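Local atomic coordinates of uncharacterized protein YLR132C (Kluyveromyces marxianus, PDB entry 6PFQ), a protein that probably trims the 3' end of U6 small nuclear RNA, as a phosphodiesterase (Usb1) of the 2H superfamily. Residues I9-L14 against H60-E65; S20-I25 against L198-H203; G100-Y105 against Q113-G118. All coordinates share one frame; numbering follows the deposited sequence. Where two conformers were deposited one is given.

Contact 1 (I9-L14 against H60-E65); sequences IGFLFL and HVSLSE
One of the two His-x-Ser motifs that name the 2H phosphodiesterases, His60-Val61-Ser62, sits on an edge strand here and is held by its antiparallel neighbour, 9-14. Leu14 and Val61 form a hydrogen-bonded pair, Leu14 N to Val61 O at 2.9 Å and nearly straight (165°). Phe13 and Ser62 follow as a non-hydrogen-bonded pair. Beyond them the regular pattern breaks much as in a classic beta bulge: Leu12 O accepts Leu63 N at 2.9 Å and, weakly, Ser64 N. The amide of Leu12 turns instead to a side chain, Leu12 N to Ser64 OG at 2.9 Å. With OG between its own backbone N and carbonyl carbon (chi1 70°), Ser64 also donates to Glu65 O at 2.8 Å, so two bonds fix this buried hydroxyl. An alanine here would probably leave the Leu12 amide without its acceptor and loosen the bulge. In this four-stranded sheet, His60 and Ser62, both seen to bind UMP, share a face with Phe11 and Phe13. The Phe13 ring lies alongside the imidazole, planes 67° apart, with Phe13 CD2 3.7 Å from His60 CD2, an oblique contact along one flank of the imidazole. Phe11 turns its edge to oxygens, CZ lying 3.5 Å from Ser62 OG. The branched Leu14 and Leu63 fill the opposite, apolar face, Leu14 CD2 meeting Leu63 CD1 at 3.7 Å, with Val96 close by.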
ATOM      1  N   ILE A   9      16.760  -3.543   8.751  1.00 32.91           N
ATOM      2  CA  ILE A   9      15.600  -2.827   8.208  1.00 34.35           C
ATOM      3  C   ILE A   9      14.370  -3.659   8.531  1.00 35.43           C
ATOM      4  O   ILE A   9      14.360  -4.867   8.262  1.00 40.02           O
ATOM      5  CB  ILE A   9      15.682  -2.621   6.682  1.00 40.43           C
ATOM      6  CG1 ILE A   9      16.948  -1.871   6.248  1.00 40.43           C
ATOM      7  CG2 ILE A   9      14.414  -1.895   6.187  1.00 42.81           C
ATOM      8  CD1 ILE A   9      17.105  -0.499   6.828  1.00 42.86           C
ATOM      9  N   GLY A  10      13.327  -3.024   9.051  1.00 31.68           N
ATOM     10  CA  GLY A  10      12.061  -3.707   9.299  1.00 31.59           C
ATOM     11  C   GLY A  10      10.909  -2.907   8.748  1.00 37.23           C
ATOM     12  O   GLY A  10      10.966  -1.681   8.644  1.00 36.01           O
ATOM     13  N   PHE A  11       9.830  -3.612   8.395  1.00 35.08           N
ATOM     14  CA  PHE A  11       8.639  -2.977   7.829  1.00 40.98           C
ATOM     15  C   PHE A  11       7.460  -3.913   8.060  1.00 34.06           C
ATOM     16  O   PHE A  11       7.598  -5.123   7.909  1.00 40.02           O
ATOM     17  CB  PHE A  11       8.899  -2.690   6.320  1.00 45.71           C
ATOM     18  CG  PHE A  11       7.662  -2.585   5.428  1.00 53.11           C
ATOM     19  CD1 PHE A  11       6.875  -1.429   5.417  1.00 60.23           C
ATOM     20  CD2 PHE A  11       7.353  -3.596   4.520  1.00 53.25           C
ATOM     21  CE1 PHE A  11       5.747  -1.314   4.565  1.00 56.20           C
ATOM     22  CE2 PHE A  11       6.231  -3.496   3.653  1.00 52.58           C
ATOM     23  CZ  PHE A  11       5.429  -2.350   3.668  1.00 44.44           C
ATOM     24  N   LEU A  12       6.305  -3.349   8.422  1.00 30.38           N
ATOM     25  CA  LEU A  12       5.114  -4.120   8.771  1.00 29.05           C
ATOM     26  C   LEU A  12       4.035  -3.914   7.719  1.00 29.15           C
ATOM     27  O   LEU A  12       3.861  -2.800   7.228  1.00 26.38           O
ATOM     28  CB  LEU A  12       4.557  -3.675  10.119  1.00 30.99           C
ATOM     29  CG  LEU A  12       5.465  -4.246  11.206  1.00 51.19           C
ATOM     30  CD1 LEU A  12       5.469  -3.341  12.443  1.00 59.59           C
ATOM     31  CD2 LEU A  12       5.017  -5.665  11.529  1.00 47.35           C
ATOM     32  N   PHE A  13       3.289  -4.972   7.391  1.00 28.55           N
ATOM     33  CA  PHE A  13       2.246  -4.835   6.378  1.00 30.28           C
ATOM     34  C   PHE A  13       1.225  -5.957   6.531  1.00 27.28           C
ATOM     35  O   PHE A  13       1.434  -6.911   7.274  1.00 29.13           O
ATOM     36  CB  PHE A  13       2.821  -4.859   4.954  1.00 26.78           C
ATOM     37  CG  PHE A  13       3.636  -6.104   4.636  1.00 33.87           C
ATOM     38  CD1 PHE A  13       4.954  -6.222   5.064  1.00 34.08           C
ATOM     39  CD2 PHE A  13       3.093  -7.125   3.852  1.00 25.89           C
ATOM     40  CE1 PHE A  13       5.714  -7.367   4.733  1.00 32.76           C
ATOM     41  CE2 PHE A  13       3.836  -8.250   3.519  1.00 28.31           C
ATOM     42  CZ  PHE A  13       5.135  -8.364   3.939  1.00 28.76           C
ATOM     43  N   LEU A  14       0.072  -5.765   5.877  1.00 27.28           N
ATOM     44  CA  LEU A  14      -0.971  -6.775   5.684  1.00 26.92           C
ATOM     45  C   LEU A  14      -0.858  -7.302   4.265  1.00 28.77           C
ATOM     46  O   LEU A  14      -0.595  -6.541   3.330  1.00 27.25           O
ATOM     47  CB  LEU A  14      -2.393  -6.193   5.856  1.00 29.01           C
ATOM     48  CG  LEU A  14      -2.813  -5.512   7.143  1.00 29.50           C
ATOM     49  CD1 LEU A  14      -4.253  -5.147   7.101  1.00 31.17           C
ATOM     50  CD2 LEU A  14      -2.584  -6.489   8.303  1.00 39.24           C
ATOM     51  N   HIS A  60      -1.164  -5.356  -0.807  0.50 28.15           N
ATOM     52  CA  HIS A  60      -0.643  -5.057   0.516  0.50 26.35           C
ATOM     53  C   HIS A  60      -1.345  -3.843   1.110  0.50 24.42           C
ATOM     54  O   HIS A  60      -1.938  -3.033   0.392  0.50 19.70           O
ATOM     55  CB  HIS A  60       0.884  -4.839   0.439  0.50 25.37           C
ATOM     56  CG  HIS A  60       1.609  -5.974  -0.209  0.50 29.59           C
ATOM     57  ND1 HIS A  60       1.837  -6.034  -1.570  0.50 24.59           N
ATOM     58  CD2 HIS A  60       2.127  -7.114   0.313  0.50 29.20           C
ATOM     59  CE1 HIS A  60       2.474  -7.151  -1.855  0.50 21.96           C
ATOM     60  NE2 HIS A  60       2.665  -7.826  -0.730  0.50 29.39           N
ATOM     61  N   VAL A  61      -1.321  -3.758   2.442  1.00 25.32           N
ATOM     62  CA  VAL A  61      -1.504  -2.490   3.158  1.00 23.91           C
ATOM     63  C   VAL A  61      -0.237  -2.253   3.972  1.00 23.29           C
ATOM     64  O   VAL A  61       0.073  -3.047   4.865  1.00 26.94           O
ATOM     65  CB  VAL A  61      -2.723  -2.496   4.085  1.00 23.21           C
ATOM     66  CG1 VAL A  61      -2.836  -1.132   4.824  1.00 21.28           C
ATOM     67  CG2 VAL A  61      -4.016  -2.860   3.350  1.00 25.22           C
ATOM     68  N   SER A  62       0.494  -1.182   3.667  1.00 25.55           N
ATOM     69  CA  SER A  62       1.637  -0.800   4.502  1.00 25.39           C
ATOM     70  C   SER A  62       1.156  -0.312   5.863  1.00 27.02           C
ATOM     71  O   SER A  62       0.228   0.500   5.949  1.00 23.77           O
ATOM     72  CB  SER A  62       2.445   0.313   3.829  1.00 25.88           C
ATOM     73  OG  SER A  62       2.938  -0.157   2.599  1.00 26.68           O
ATOM     74  N   LEU A  63       1.808  -0.794   6.924  1.00 23.14           N
ATOM     75  CA  LEU A  63       1.470  -0.444   8.300  1.00 26.36           C
ATOM     76  C   LEU A  63       2.598   0.275   9.019  1.00 30.62           C
ATOM     77  O   LEU A  63       2.381   0.771  10.134  1.00 30.45           O
ATOM     78  CB  LEU A  63       1.098  -1.707   9.098  1.00 28.57           C
ATOM     79  CG  LEU A  63      -0.110  -2.461   8.569  1.00 27.09           C
ATOM     80  CD1 LEU A  63      -0.299  -3.809   9.361  1.00 27.57           C
ATOM     81  CD2 LEU A  63      -1.346  -1.603   8.693  1.00 28.37           C
ATOM     82  N   SER A  64       3.784   0.363   8.416  1.00 27.33           N
ATOM     83  CA  SER A  64       4.861   1.180   8.967  1.00 30.80           C
ATOM     84  C   SER A  64       5.656   1.783   7.823  1.00 32.98           C
ATOM     85  O   SER A  64       5.606   1.302   6.681  1.00 25.42           O
ATOM     86  CB  SER A  64       5.808   0.372   9.868  1.00 29.09           C
ATOM     87  OG  SER A  64       6.559  -0.515   9.059  1.00 32.22           O
ATOM     88  N   GLU A  65       6.405   2.836   8.157  1.00 31.69           N
ATOM     89  CA  GLU A  65       7.480   3.299   7.298  1.00 34.15           C
ATOM     90  C   GLU A  65       8.581   2.231   7.231  1.00 42.47           C
ATOM     91  O   GLU A  65       8.512   1.191   7.892  1.00 39.38           O
ATOM     92  CB  GLU A  65       8.034   4.632   7.823  1.00 35.28           C
ATOM     93  CG  GLU A  65       8.525   4.559   9.250  1.00 42.22           C
ATOM     94  CD  GLU A  65       8.727   5.910   9.919  1.00 58.98           C
ATOM     95  OE1 GLU A  65       7.845   6.793   9.831  1.00 50.81           O
ATOM     96  OE2 GLU A  65       9.798   6.084  10.548  1.00 56.23           O
TER

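Contact 2 (S20-I25 against L198-H203); sequences SKQQQI and LQFRCH
Leu198 is the first residue to leave helical geometry after helix 191-197, and its two methyls reach the first turns of helix 20-39. Its CD1 lies 4.1 Å from Gln22 CB, while Leu198 CD2 slides past Ile25 CG2, coming from the opposite direction, at the same 4.1 Å. A branched aliphatic residue suits this place because one side chain can meet two successive inward positions of the helix. Gln199 takes part through its backbone: its side chain starts out away from helix 20-39, and its NE2 donates to Arg195 O, whereas Gln199 O receives a weak, bent bond from Gln22 NE2 at 3.2 Å (129°). The better partner of that amide nitrogen is Asn197 O, at the end of the helix just before. At Phe200 the chain enters the short strand 200-202, which pairs with strand 94-99. The Phe200 ring meets the extended Gln22 side chain tip to tip, the amide and ring planes 43° apart, with NE2 of Gln22 over one ring face and 3.7 Å from Phe200 CZ. Gln22 OE1 stands 3.6 Å from Phe200 CE2. Farther on, Cys202 turns to Leu16 of strand 9-16. The amide tip of Gln22 thus meets the aromatic face at a slant, NE2 foremost, and this buried nitrogen supplies a donor to backbone carbonyls where helix 191-197 ends.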
ATOM      1  N   SER A  20     -10.256 -15.377  -7.538  1.00 35.51           N
ATOM      2  CA  SER A  20     -10.443 -15.289  -8.980  1.00 38.77           C
ATOM      3  C   SER A  20     -11.342 -14.121  -9.374  1.00 41.09           C
ATOM      4  O   SER A  20     -11.031 -13.384 -10.321  1.00 38.37           O
ATOM      5  CB  SER A  20     -11.023 -16.609  -9.491  1.00 42.27           C
ATOM      6  OG  SER A  20     -11.286 -16.491 -10.857  1.00 57.33           O
ATOM      7  N   LYS A  21     -12.460 -13.928  -8.661  1.00 39.20           N
ATOM      8  CA  LYS A  21     -13.361 -12.837  -9.025  1.00 36.70           C
ATOM      9  C   LYS A  21     -12.693 -11.474  -8.826  1.00 30.16           C
ATOM     10  O   LYS A  21     -12.831 -10.581  -9.664  1.00 34.28           O
ATOM     11  CB  LYS A  21     -14.648 -12.889  -8.211  1.00 37.29           C
ATOM     12  CG  LYS A  21     -15.565 -11.722  -8.547  1.00 41.71           C
ATOM     13  CD  LYS A  21     -16.970 -11.859  -7.973  1.00 63.45           C
ATOM     14  CE  LYS A  21     -17.950 -10.978  -8.742  1.00 70.58           C
ATOM     15  NZ  LYS A  21     -17.742 -11.034 -10.230  1.00 71.66           N
ATOM     16  N   GLN A  22     -11.977 -11.306  -7.723  1.00 30.94           N
ATOM     17  CA  GLN A  22     -11.298 -10.035  -7.480  1.00 31.65           C
ATOM     18  C   GLN A  22     -10.227  -9.777  -8.544  1.00 32.80           C
ATOM     19  O   GLN A  22     -10.021  -8.637  -8.984  1.00 28.98           O
ATOM     20  CB  GLN A  22     -10.701 -10.074  -6.081  1.00 27.54           C
ATOM     21  CG  GLN A  22     -11.779 -10.143  -4.996  1.00 26.94           C
ATOM     22  CD  GLN A  22     -11.170 -10.385  -3.658  1.00 33.58           C
ATOM     23  OE1 GLN A  22     -10.265 -11.205  -3.531  1.00 34.47           O
ATOM     24  NE2 GLN A  22     -11.611  -9.632  -2.651  1.00 33.01           N
ATOM     25  N   GLN A  23      -9.521 -10.819  -8.966  1.00 30.63           N
ATOM     26  CA  GLN A  23      -8.526 -10.626 -10.022  1.00 32.02           C
ATOM     27  C   GLN A  23      -9.167 -10.112 -11.302  1.00 34.79           C
ATOM     28  O   GLN A  23      -8.616  -9.215 -11.960  1.00 30.32           O
ATOM     29  CB  GLN A  23      -7.781 -11.940 -10.290  1.00 31.59           C
ATOM     30  CG  GLN A  23      -6.965 -12.429  -9.107  1.00 36.63           C
ATOM     31  CD  GLN A  23      -6.534 -13.901  -9.282  1.00 49.96           C
ATOM     32  OE1 GLN A  23      -6.585 -14.446 -10.387  1.00 50.05           O
ATOM     33  NE2 GLN A  23      -6.139 -14.544  -8.182  1.00 48.47           N
ATOM     34  N   GLN A  24     -10.335 -10.671 -11.669  1.00 31.36           N
ATOM     35  CA  GLN A  24     -11.004 -10.287 -12.915  1.00 32.95           C
ATOM     36  C   GLN A  24     -11.553  -8.880 -12.835  1.00 33.77           C
ATOM     37  O   GLN A  24     -11.565  -8.152 -13.841  1.00 32.31           O
ATOM     38  CB  GLN A  24     -12.154 -11.251 -13.226  1.00 39.05           C
ATOM     39  CG  GLN A  24     -11.748 -12.694 -13.287  1.00 55.43           C
ATOM     40  CD  GLN A  24     -12.941 -13.607 -13.508  1.00 65.10           C
ATOM     41  OE1 GLN A  24     -14.025 -13.154 -13.890  1.00 69.45           O
ATOM     42  NE2 GLN A  24     -12.750 -14.893 -13.262  1.00 60.37           N
ATOM     43  N   ILE A  25     -12.075  -8.503 -11.659  1.00 30.21           N
ATOM     44  CA  ILE A  25     -12.507  -7.122 -11.460  1.00 33.19           C
ATOM     45  C   ILE A  25     -11.314  -6.182 -11.602  1.00 30.48           C
ATOM     46  O   ILE A  25     -11.388  -5.147 -12.270  1.00 25.69           O
ATOM     47  CB  ILE A  25     -13.220  -6.998 -10.100  1.00 30.38           C
ATOM     48  CG1 ILE A  25     -14.584  -7.703 -10.229  1.00 31.88           C
ATOM     49  CG2 ILE A  25     -13.414  -5.530  -9.672  1.00 23.86           C
ATOM     50  CD1 ILE A  25     -15.309  -7.794  -8.965  1.00 41.55           C
ATOM     51  N   LEU A 198     -13.416  -5.695  -3.462  1.00 27.79           N
ATOM     52  CA  LEU A 198     -12.033  -5.780  -2.984  1.00 26.43           C
ATOM     53  C   LEU A 198     -12.047  -5.577  -1.469  1.00 32.75           C
ATOM     54  O   LEU A 198     -11.680  -4.528  -0.916  1.00 27.05           O
ATOM     55  CB  LEU A 198     -11.142  -4.764  -3.723  1.00 21.60           C
ATOM     56  CG  LEU A 198     -10.508  -5.288  -5.048  1.00 26.48           C
ATOM     57  CD1 LEU A 198      -9.498  -6.418  -4.764  1.00 26.37           C
ATOM     58  CD2 LEU A 198     -11.560  -5.750  -6.076  1.00 23.79           C
ATOM     59  N   GLN A 199     -12.575  -6.597  -0.793  1.00 28.04           N
ATOM     60  CA  GLN A 199     -12.635  -6.623   0.658  1.00 25.40           C
ATOM     61  C   GLN A 199     -12.003  -7.920   1.153  1.00 34.39           C
ATOM     62  O   GLN A 199     -12.050  -8.948   0.467  1.00 32.20           O
ATOM     63  CB  GLN A 199     -14.072  -6.498   1.180  1.00 28.76           C
ATOM     64  CG  GLN A 199     -14.817  -5.344   0.515  1.00 37.75           C
ATOM     65  CD  GLN A 199     -16.114  -5.000   1.207  1.00 41.12           C
ATOM     66  OE1 GLN A 199     -16.379  -5.467   2.315  1.00 37.20           O
ATOM     67  NE2 GLN A 199     -16.931  -4.163   0.557  1.00 37.15           N
ATOM     68  N   PHE A 200     -11.389  -7.841   2.334  1.00 30.49           N
ATOM     69  CA  PHE A 200     -10.559  -8.905   2.876  1.00 32.16           C
ATOM     70  C   PHE A 200     -10.702  -8.941   4.398  1.00 32.62           C
ATOM     71  O   PHE A 200     -11.037  -7.943   5.041  1.00 27.88           O
ATOM     72  CB  PHE A 200      -9.074  -8.709   2.502  1.00 29.98           C
ATOM     73  CG  PHE A 200      -8.838  -8.491   1.038  1.00 32.86           C
ATOM     74  CD1 PHE A 200      -8.899  -7.219   0.495  1.00 29.64           C
ATOM     75  CD2 PHE A 200      -8.537  -9.556   0.205  1.00 30.63           C
ATOM     76  CE1 PHE A 200      -8.691  -7.008  -0.859  1.00 26.73           C
ATOM     77  CE2 PHE A 200      -8.334  -9.350  -1.158  1.00 30.32           C
ATOM     78  CZ  PHE A 200      -8.413  -8.076  -1.684  1.00 30.25           C
ATOM     79  N   ARG A 201     -10.402 -10.098   4.983  1.00 31.00           N
ATOM     80  CA  ARG A 201     -10.228 -10.191   6.430  1.00 31.96           C
ATOM     81  C   ARG A 201      -8.869 -10.811   6.691  1.00 39.68           C
ATOM     82  O   ARG A 201      -8.585 -11.903   6.188  1.00 36.90           O
ATOM     83  CB  ARG A 201     -11.320 -11.032   7.089  1.00 36.41           C
ATOM     84  CG  ARG A 201     -11.229 -11.054   8.623  1.00 40.06           C
ATOM     85  CD  ARG A 201     -12.532 -11.540   9.291  1.00 39.07           C
ATOM     86  NE  ARG A 201     -13.606 -10.556   9.208  1.00 44.91           N
ATOM     87  CZ  ARG A 201     -13.706  -9.467   9.976  1.00 46.77           C
ATOM     88  NH1 ARG A 201     -12.789  -9.186  10.906  1.00 39.98           N
ATOM     89  NH2 ARG A 201     -14.725  -8.646   9.802  1.00 51.67           N
ATOM     90  N   CYS A 202      -8.010 -10.104   7.428  1.00 34.41           N
ATOM     91  CA  CYS A 202      -6.644 -10.574   7.660  1.00 30.03           C
ATOM     92  C   CYS A 202      -6.565 -11.152   9.063  1.00 33.07           C
ATOM     93  O   CYS A 202      -7.000 -10.502  10.007  1.00 35.49           O
ATOM     94  CB  CYS A 202      -5.631  -9.431   7.505  1.00 32.98           C
ATOM     95  SG  CYS A 202      -5.708  -8.755   5.837  1.00 41.22           S
ATOM     96  N   HIS A 203      -6.014 -12.369   9.202  1.00 36.99           N
ATOM     97  CA  HIS A 203      -5.860 -12.981  10.523  1.00 34.14           C
ATOM     98  C   HIS A 203      -4.419 -12.918  11.046  1.00 38.11           C
ATOM     99  O   HIS A 203      -4.118 -13.490  12.099  1.00 35.37           O
ATOM    100  CB  HIS A 203      -6.362 -14.430  10.495  1.00 39.53           C
ATOM    101  CG  HIS A 203      -7.839 -14.546  10.239  1.00 45.82           C
ATOM    102  ND1 HIS A 203      -8.378 -14.546   8.968  1.00 49.70           N
ATOM    103  CD2 HIS A 203      -8.887 -14.649  11.089  1.00 49.87           C
ATOM    104  CE1 HIS A 203      -9.693 -14.650   9.047  1.00 49.78           C
ATOM    105  NE2 HIS A 203     -10.030 -14.708  10.324  1.00 47.49           N
TER

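Contact 3 (G100-Y105 against Q113-G118)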
ATOM      1  N   GLY A 100     -13.959   5.789  -1.013  1.00 23.37           N
ATOM      2  CA  GLY A 100     -13.509   7.020  -1.657  1.00 23.66           C
ATOM      3  C   GLY A 100     -12.963   6.751  -3.045  1.00 26.75           C
ATOM      4  O   GLY A 100     -13.208   5.710  -3.654  1.00 26.37           O
ATOM      5  N   GLY A 101     -12.236   7.742  -3.569  1.00 25.14           N
ATOM      6  CA  GLY A 101     -11.810   7.731  -4.952  1.00 25.44           C
ATOM      7  C   GLY A 101     -10.350   7.316  -5.129  1.00 26.53           C
ATOM      8  O   GLY A 101      -9.650   6.918  -4.195  1.00 23.32           O
ATOM      9  N   TRP A 102      -9.897   7.419  -6.370  1.00 22.02           N
ATOM     10  CA  TRP A 102      -8.508   7.114  -6.676  1.00 19.96           C
ATOM     11  C   TRP A 102      -7.576   8.094  -5.997  1.00 22.94           C
ATOM     12  O   TRP A 102      -7.847   9.302  -5.951  1.00 22.29           O
ATOM     13  CB  TRP A 102      -8.251   7.204  -8.178  1.00 19.32           C
ATOM     14  CG  TRP A 102      -8.851   6.149  -8.994  1.00 19.68           C
ATOM     15  CD1 TRP A 102      -9.704   6.346 -10.065  1.00 26.29           C
ATOM     16  CD2 TRP A 102      -8.645   4.713  -8.898  1.00 21.47           C
ATOM     17  NE1 TRP A 102     -10.023   5.146 -10.614  1.00 22.64           N
ATOM     18  CE2 TRP A 102      -9.408   4.126  -9.923  1.00 24.42           C
ATOM     19  CE3 TRP A 102      -7.904   3.879  -8.042  1.00 22.24           C
ATOM     20  CZ2 TRP A 102      -9.453   2.733 -10.127  1.00 25.98           C
ATOM     21  CZ3 TRP A 102      -7.924   2.492  -8.255  1.00 22.03           C
ATOM     22  CH2 TRP A 102      -8.700   1.935  -9.300  1.00 21.54           C
ATOM     23  N   LEU A 103      -6.447   7.566  -5.505  1.00 21.31           N
ATOM     24  CA  LEU A 103      -5.341   8.352  -4.990  1.00 20.39           C
ATOM     25  C   LEU A 103      -4.094   7.991  -5.788  1.00 20.94           C
ATOM     26  O   LEU A 103      -4.006   6.900  -6.342  1.00 20.67           O
ATOM     27  CB  LEU A 103      -5.103   8.056  -3.522  1.00 20.94           C
ATOM     28  CG  LEU A 103      -6.373   8.117  -2.644  1.00 26.43           C
ATOM     29  CD1 LEU A 103      -6.031   7.632  -1.260  1.00 20.02           C
ATOM     30  CD2 LEU A 103      -6.854   9.557  -2.569  1.00 24.14           C
ATOM     31  N   VAL A 104      -3.134   8.914  -5.867  1.00 19.51           N
ATOM     32  CA  VAL A 104      -1.840   8.574  -6.470  1.00 20.70           C
ATOM     33  C   VAL A 104      -0.767   8.920  -5.457  1.00 22.99           C
ATOM     34  O   VAL A 104      -0.695  10.075  -5.002  1.00 25.37           O
ATOM     35  CB  VAL A 104      -1.580   9.277  -7.810  1.00 21.85           C
ATOM     36  CG1 VAL A 104      -0.218   8.774  -8.371  1.00 20.85           C
ATOM     37  CG2 VAL A 104      -2.736   8.961  -8.837  1.00 23.12           C
ATOM     38  N   TYR A 105      -0.025   7.901  -5.023  1.00 19.66           N
ATOM     39  CA  TYR A 105       1.086   8.052  -4.071  1.00 21.47           C
ATOM     40  C   TYR A 105       2.416   7.815  -4.774  1.00 22.71           C
ATOM     41  O   TYR A 105       2.554   6.847  -5.501  1.00 22.37           O
ATOM     42  CB  TYR A 105       0.983   7.042  -2.932  1.00 19.34           C
ATOM     43  CG  TYR A 105      -0.117   7.342  -1.916  1.00 20.99           C
ATOM     44  CD1 TYR A 105       0.031   8.363  -0.993  1.00 23.16           C
ATOM     45  CD2 TYR A 105      -1.298   6.592  -1.894  1.00 18.55           C
ATOM     46  CE1 TYR A 105      -0.966   8.635  -0.030  1.00 25.27           C
ATOM     47  CE2 TYR A 105      -2.292   6.853  -0.941  1.00 22.17           C
ATOM     48  CZ  TYR A 105      -2.124   7.869  -0.035  1.00 22.39           C
ATOM     49  OH  TYR A 105      -3.094   8.122   0.891  1.00 23.97           O
ATOM     50  N   GLN A 113       4.613   6.012  -9.489  1.00 21.39           N
ATOM     51  CA  GLN A 113       3.384   6.640  -9.018  1.00 20.90           C
ATOM     52  C   GLN A 113       2.338   5.546  -8.894  1.00 23.56           C
ATOM     53  O   GLN A 113       1.998   4.906  -9.884  1.00 23.38           O
ATOM     54  CB  GLN A 113       2.955   7.766  -9.984  1.00 18.38           C
ATOM     55  CG  GLN A 113       4.039   8.880  -9.924  1.00 22.76           C
ATOM     56  CD  GLN A 113       3.784  10.068 -10.824  1.00 23.41           C
ATOM     57  OE1 GLN A 113       3.107   9.946 -11.842  1.00 22.76           O
ATOM     58  NE2 GLN A 113       4.392  11.234 -10.475  1.00 21.18           N
ATOM     59  N   PHE A 114       1.868   5.309  -7.670  1.00 18.89           N
ATOM     60  CA  PHE A 114       0.992   4.194  -7.358  1.00 19.59           C
ATOM     61  C   PHE A 114      -0.453   4.637  -7.343  1.00 20.63           C
ATOM     62  O   PHE A 114      -0.801   5.564  -6.613  1.00 21.47           O
ATOM     63  CB  PHE A 114       1.356   3.645  -5.982  1.00 19.36           C
ATOM     64  CG  PHE A 114       2.646   2.849  -5.985  1.00 21.73           C
ATOM     65  CD1 PHE A 114       3.871   3.506  -5.909  1.00 21.82           C
ATOM     66  CD2 PHE A 114       2.621   1.470  -6.055  1.00 24.61           C
ATOM     67  CE1 PHE A 114       5.082   2.776  -5.938  1.00 23.58           C
ATOM     68  CE2 PHE A 114       3.816   0.743  -6.042  1.00 27.84           C
ATOM     69  CZ  PHE A 114       5.033   1.418  -5.987  1.00 26.79           C
ATOM     70  N   LEU A 115      -1.289   3.936  -8.104  1.00 20.16           N
ATOM     71  CA  LEU A 115      -2.725   4.182  -8.121  1.00 21.16           C
ATOM     72  C   LEU A 115      -3.351   3.360  -7.000  1.00 20.67           C
ATOM     73  O   LEU A 115      -3.208   2.132  -6.989  1.00 20.87           O
ATOM     74  CB  LEU A 115      -3.286   3.747  -9.484  1.00 22.71           C
ATOM     75  CG  LEU A 115      -4.788   3.978  -9.662  1.00 25.41           C
ATOM     76  CD1 LEU A 115      -5.093   5.483  -9.776  1.00 19.44           C
ATOM     77  CD2 LEU A 115      -5.301   3.212 -10.915  1.00 26.96           C
ATOM     78  N   ALA A 116      -4.052   4.022  -6.076  1.00 21.17           N
ATOM     79  CA  ALA A 116      -4.450   3.446  -4.804  1.00 19.36           C
ATOM     80  C   ALA A 116      -5.876   3.875  -4.473  1.00 22.92           C
ATOM     81  O   ALA A 116      -6.419   4.838  -5.044  1.00 20.69           O
ATOM     82  CB  ALA A 116      -3.473   3.884  -3.670  1.00 17.56           C
ATOM     83  N   VAL A 117      -6.467   3.173  -3.501  1.00 20.73           N
ATOM     84  CA  VAL A 117      -7.711   3.609  -2.853  1.00 21.16           C
ATOM     85  C   VAL A 117      -7.498   3.564  -1.347  1.00 22.99           C
ATOM     86  O   VAL A 117      -6.836   2.656  -0.831  1.00 22.53           O
ATOM     87  CB  VAL A 117      -8.914   2.718  -3.272  1.00 21.52           C
ATOM     88  CG1 VAL A 117     -10.249   3.334  -2.706  1.00 17.88           C
ATOM     89  CG2 VAL A 117      -8.943   2.584  -4.837  1.00 23.35           C
ATOM     90  N   GLY A 118      -7.995   4.583  -0.640  1.00 19.86           N
ATOM     91  CA  GLY A 118      -7.833   4.614   0.803  1.00 18.30           C
ATOM     92  C   GLY A 118      -8.684   3.581   1.536  1.00 21.68           C
ATOM     93  O   GLY A 118      -9.745   3.147   1.081  1.00 22.94           O
TER
HETATM   94  O   HOH W   1      -9.784   6.688  -1.491  1.00 20.51           O
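Strands 102-106 and 112-119 form a beta hairpin; their segments approach to 4.5 Å between axes and run at 136° to each other, a strongly twisted antiparallel pair. Leu103 with Ala116 and Tyr105 with Phe114 are hydrogen-bonded pairs, the straightest bond being Phe114 N to Tyr105 O at 2.7 Å (173°). Val104 and Leu115, a non-hydrogen-bonded pair, turn to the face covered by helices. There Leu115 CD2 makes a CH-pi contact 3.8 Å from the centre of the six-membered ring of Trp102. Trp102 also touches Val117, CZ3 of the indole to CG2 of the valine at 3.6 Å, and its NE1 bonds Ala187 O, so a large, mainly apolar ring with one donor fits the place. On the other face small Ala116 sets its methyl at the edge of the Tyr105 ring, CB to CD2 3.9 Å. That ring stacks on His154, a residue seen to bind UMP, so the hairpin borders the nucleotide site. At the corner, the positive phi of Gly100 (88°) would jam a side chain against the preceding carbonyl. Where the strands part, a water donates to Gly101 O at 2.7 Å and accepts from Gly118 N at 2.9 Å.

How the contacts relate
Segments 9-14, 20-25 and 60-65 come first, so contacts 1 and 2 interlock along the chain; contact 3 follows contact 1 and is nested within the long loop that contact 2 closes. Contact 1 belongs to the four-stranded sheet, contact 3 to the other sheet, about 17 Å away between centres. Contact 2 lies about 19 Å from contact 1 and 17 Å from contact 3, and its strand 200-202 belongs to the second sheet through strand 94-99. It nevertheless touches the first, Leu14 CD1 meeting Cys202 SG at 4.1 Å. Contact 1 thus carries one His-x-Ser motif, while strand 112-119 of contact 3 pairs edge to edge with the strand bearing the other, His154 and Ser156, as in the two-lobed 2H fold.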